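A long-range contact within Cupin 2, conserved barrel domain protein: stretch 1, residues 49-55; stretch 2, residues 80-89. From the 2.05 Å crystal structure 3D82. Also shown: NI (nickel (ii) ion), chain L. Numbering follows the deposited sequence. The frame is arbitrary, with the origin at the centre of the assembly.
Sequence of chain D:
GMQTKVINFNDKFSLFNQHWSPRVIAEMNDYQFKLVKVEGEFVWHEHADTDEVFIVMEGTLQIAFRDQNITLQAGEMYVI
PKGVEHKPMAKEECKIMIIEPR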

# COMPACT_ATOMS: atom_id res chain seq x y z
N ASP D 49 12.01 -16.14 -4.58
CA ASP D 49 10.82 -16.40 -5.38
C ASP D 49 9.78 -15.30 -5.41
O ASP D 49 8.74 -15.50 -6.03
N THR D 50 10.03 -14.15 -4.79
CA THR D 50 9.05 -13.06 -4.83
C THR D 50 9.65 -11.67 -4.74
O THR D 50 10.65 -11.45 -4.02
N ASP D 51 9.02 -10.73 -5.45
CA ASP D 51 9.30 -9.31 -5.26
C ASP D 51 8.76 -8.97 -3.84
O ASP D 51 7.90 -9.68 -3.31
N GLU D 52 9.26 -7.90 -3.26
CA GLU D 52 8.85 -7.44 -1.93
C GLU D 52 8.70 -5.92 -1.97
O GLU D 52 9.61 -5.23 -2.43
N VAL D 53 7.56 -5.43 -1.49
CA VAL D 53 7.27 -4.00 -1.47
C VAL D 53 7.47 -3.41 -0.08
O VAL D 53 7.06 -4.00 0.90
N PHE D 54 8.14 -2.26 -0.03
CA PHE D 54 8.30 -1.45 1.17
C PHE D 54 7.59 -0.12 0.92
O PHE D 54 7.81 0.52 -0.11
N ILE D 55 6.75 0.28 1.86
CA ILE D 55 6.09 1.58 1.84
C ILE D 55 6.44 2.19 3.19
O ILE D 55 6.20 1.57 4.23
N ILE D 80 11.46 -4.43 -4.18
CA ILE D 80 12.74 -5.16 -4.19
C ILE D 80 12.53 -6.32 -5.18
O ILE D 80 11.72 -7.19 -4.89
N PRO D 81 13.22 -6.33 -6.35
CA PRO D 81 12.98 -7.49 -7.25
C PRO D 81 13.46 -8.81 -6.62
O PRO D 81 14.40 -8.80 -5.80
N LYS D 82 12.79 -9.91 -6.96
CA LYS D 82 13.15 -11.23 -6.40
C LYS D 82 14.62 -11.57 -6.63
O LYS D 82 15.19 -11.21 -7.66
N GLY D 83 15.23 -12.21 -5.63
CA GLY D 83 16.61 -12.60 -5.70
C GLY D 83 17.64 -11.51 -5.46
O GLY D 83 18.81 -11.82 -5.48
N VAL D 84 17.22 -10.27 -5.20
CA VAL D 84 18.14 -9.16 -5.01
C VAL D 84 18.41 -9.04 -3.50
O VAL D 84 17.47 -8.90 -2.71
N GLU D 85 19.68 -9.21 -3.11
CA GLU D 85 20.11 -9.02 -1.72
C GLU D 85 19.95 -7.58 -1.28
O GLU D 85 20.34 -6.66 -1.99
N HIS D 86 19.47 -7.42 -0.05
CA HIS D 86 19.24 -6.10 0.51
C HIS D 86 19.28 -6.12 2.03
O HIS D 86 19.11 -7.17 2.66
N LYS D 87 19.52 -4.95 2.61
CA LYS D 87 19.61 -4.78 4.08
C LYS D 87 18.92 -3.45 4.47
O LYS D 87 19.51 -2.37 4.30
N PRO D 88 17.65 -3.52 4.92
CA PRO D 88 17.00 -2.31 5.40
C PRO D 88 17.67 -1.79 6.68
O PRO D 88 18.17 -2.57 7.48
N MSE D 89 17.68 -0.46 6.82
CA MSE D 89 18.29 0.23 7.96
C MSE D 89 17.51 1.52 8.24
O MSE D 89 16.99 2.13 7.31

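This contact illustrates how a single antiparallel bridge joins two stretches while the side chains around it supply ligands to a metal site and a small apolar cluster beside it. The bridge pairs E52 with I80: I80 N donates to E52 O at 2.7 Å, and E52 N donates to I80 O at 3.0 Å. Both side chains therefore leave the same face of the sheet, with CB of E52 and CB of I80 4.3 Å apart. E52 extends with chi1 and chi2 both t, which carries OE1 to the nickel ion at 2.4 Å; H86, chi1 p, points toward the first stretch and binds the same ion through NE2, also at 2.4 Å. The remaining ligand atoms come from elsewhere in the structure. The other ring nitrogen of H86, ND1, donates to V84 O at 2.8 Å. F54, in the m rotamer, points toward the second stretch, placing CE1 3.7 Å from CG1 of I80 (m, m) and CZ 3.9 Å from P88 CG. Before E52 in the chain, polar partners appear. The CA-to-CB bond of D51 (chi1 m) runs sideways, yet its OD1 accepts a hydrogen bond from K82 N at 3.0 Å. K82 (chi1 p) has its CA-to-CB bond toward the first stretch, while its end leads away; water 1 links D49 OD1 (3.1 Å) to K82 NZ (3.0 Å). Water 2 lies 2.8 Å from T50 O and 3.0 Å from I80 O.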

# COMPACT_ATOMS: atom_id res chain seq x y z
CB ASP D 49 10.20 -17.73 -4.90
CG ASP D 49 11.14 -18.92 -5.10
OD1 ASP D 49 11.93 -18.93 -6.07
OD2 ASP D 49 11.07 -19.87 -4.28
CB THR D 50 7.96 -13.21 -3.69
OG1 THR D 50 6.97 -12.18 -3.83
CG2 THR D 50 8.58 -13.12 -2.28
CB ASP D 51 8.58 -8.42 -6.25
CG ASP D 51 8.98 -8.68 -7.68
OD1 ASP D 51 10.08 -9.19 -7.96
OD2 ASP D 51 8.14 -8.35 -8.54
CB GLU D 52 9.90 -7.84 -0.89
CG GLU D 52 9.54 -7.49 0.55
CD GLU D 52 10.62 -7.90 1.51
OE1 GLU D 52 11.74 -7.39 1.37
OE2 GLU D 52 10.38 -8.72 2.43
CB VAL D 53 5.83 -3.72 -1.98
CG1 VAL D 53 5.41 -2.24 -1.75
CG2 VAL D 53 5.73 -4.08 -3.48
CB PHE D 54 9.76 -1.12 1.46
CG PHE D 54 10.53 -2.26 2.03
CD1 PHE D 54 11.01 -3.26 1.19
CD2 PHE D 54 10.81 -2.31 3.39
CE1 PHE D 54 11.73 -4.31 1.71
CE2 PHE D 54 11.53 -3.37 3.92
CZ PHE D 54 12.00 -4.37 3.09
CB ILE D 55 4.57 1.48 1.69
CG1 ILE D 55 4.19 0.70 0.41
CG2 ILE D 55 3.92 2.87 1.66
CD1 ILE D 55 2.68 0.50 0.20
CB ILE D 80 13.12 -5.77 -2.82
CG1 ILE D 80 13.14 -4.72 -1.68
CG2 ILE D 80 14.50 -6.48 -2.94
CD1 ILE D 80 14.22 -3.72 -1.76
CB PRO D 81 13.77 -7.13 -8.50
CG PRO D 81 14.03 -5.66 -8.40
CD PRO D 81 14.20 -5.41 -6.95
CB LYS D 82 12.27 -12.36 -6.94
CG LYS D 82 12.34 -12.64 -8.41
CD LYS D 82 11.45 -13.82 -8.75
CE LYS D 82 11.58 -14.21 -10.21
NZ LYS D 82 10.92 -15.51 -10.50
CB VAL D 84 17.56 -7.85 -5.65
CG1 VAL D 84 18.43 -6.63 -5.32
CG2 VAL D 84 17.41 -8.04 -7.16
CB GLU D 85 21.58 -9.37 -1.49
CG GLU D 85 21.85 -10.77 -1.16
CD GLU D 85 23.27 -10.94 -0.66
OE1 GLU D 85 24.21 -10.75 -1.45
OE2 GLU D 85 23.43 -11.26 0.54
CB HIS D 86 17.89 -5.58 0.01
CG HIS D 86 16.75 -6.48 0.33
ND1 HIS D 86 16.53 -7.66 -0.35
CD2 HIS D 86 15.77 -6.39 1.25
CE1 HIS D 86 15.47 -8.26 0.15
NE2 HIS D 86 14.99 -7.51 1.12
CB LYS D 87 21.06 -4.81 4.53
CG LYS D 87 21.24 -4.75 6.03
CD LYS D 87 22.70 -4.86 6.45
CE LYS D 87 23.49 -3.60 6.13
NZ LYS D 87 24.87 -3.67 6.73
CB PRO D 88 15.56 -2.74 5.68
CG PRO D 88 15.38 -3.98 4.91
CD PRO D 88 16.71 -4.65 4.92
CB MSE D 89 19.72 0.66 7.65
CG MSE D 89 20.62 -0.41 7.11
SE MSE D 89 22.26 0.38 6.54
CE MSE D 89 21.64 1.41 4.97
NI NI L . 13.45 -8.46 2.71
O HOH W 1 11.94 -17.82 -8.93
O HOH W 2 12.44 -9.53 -3.17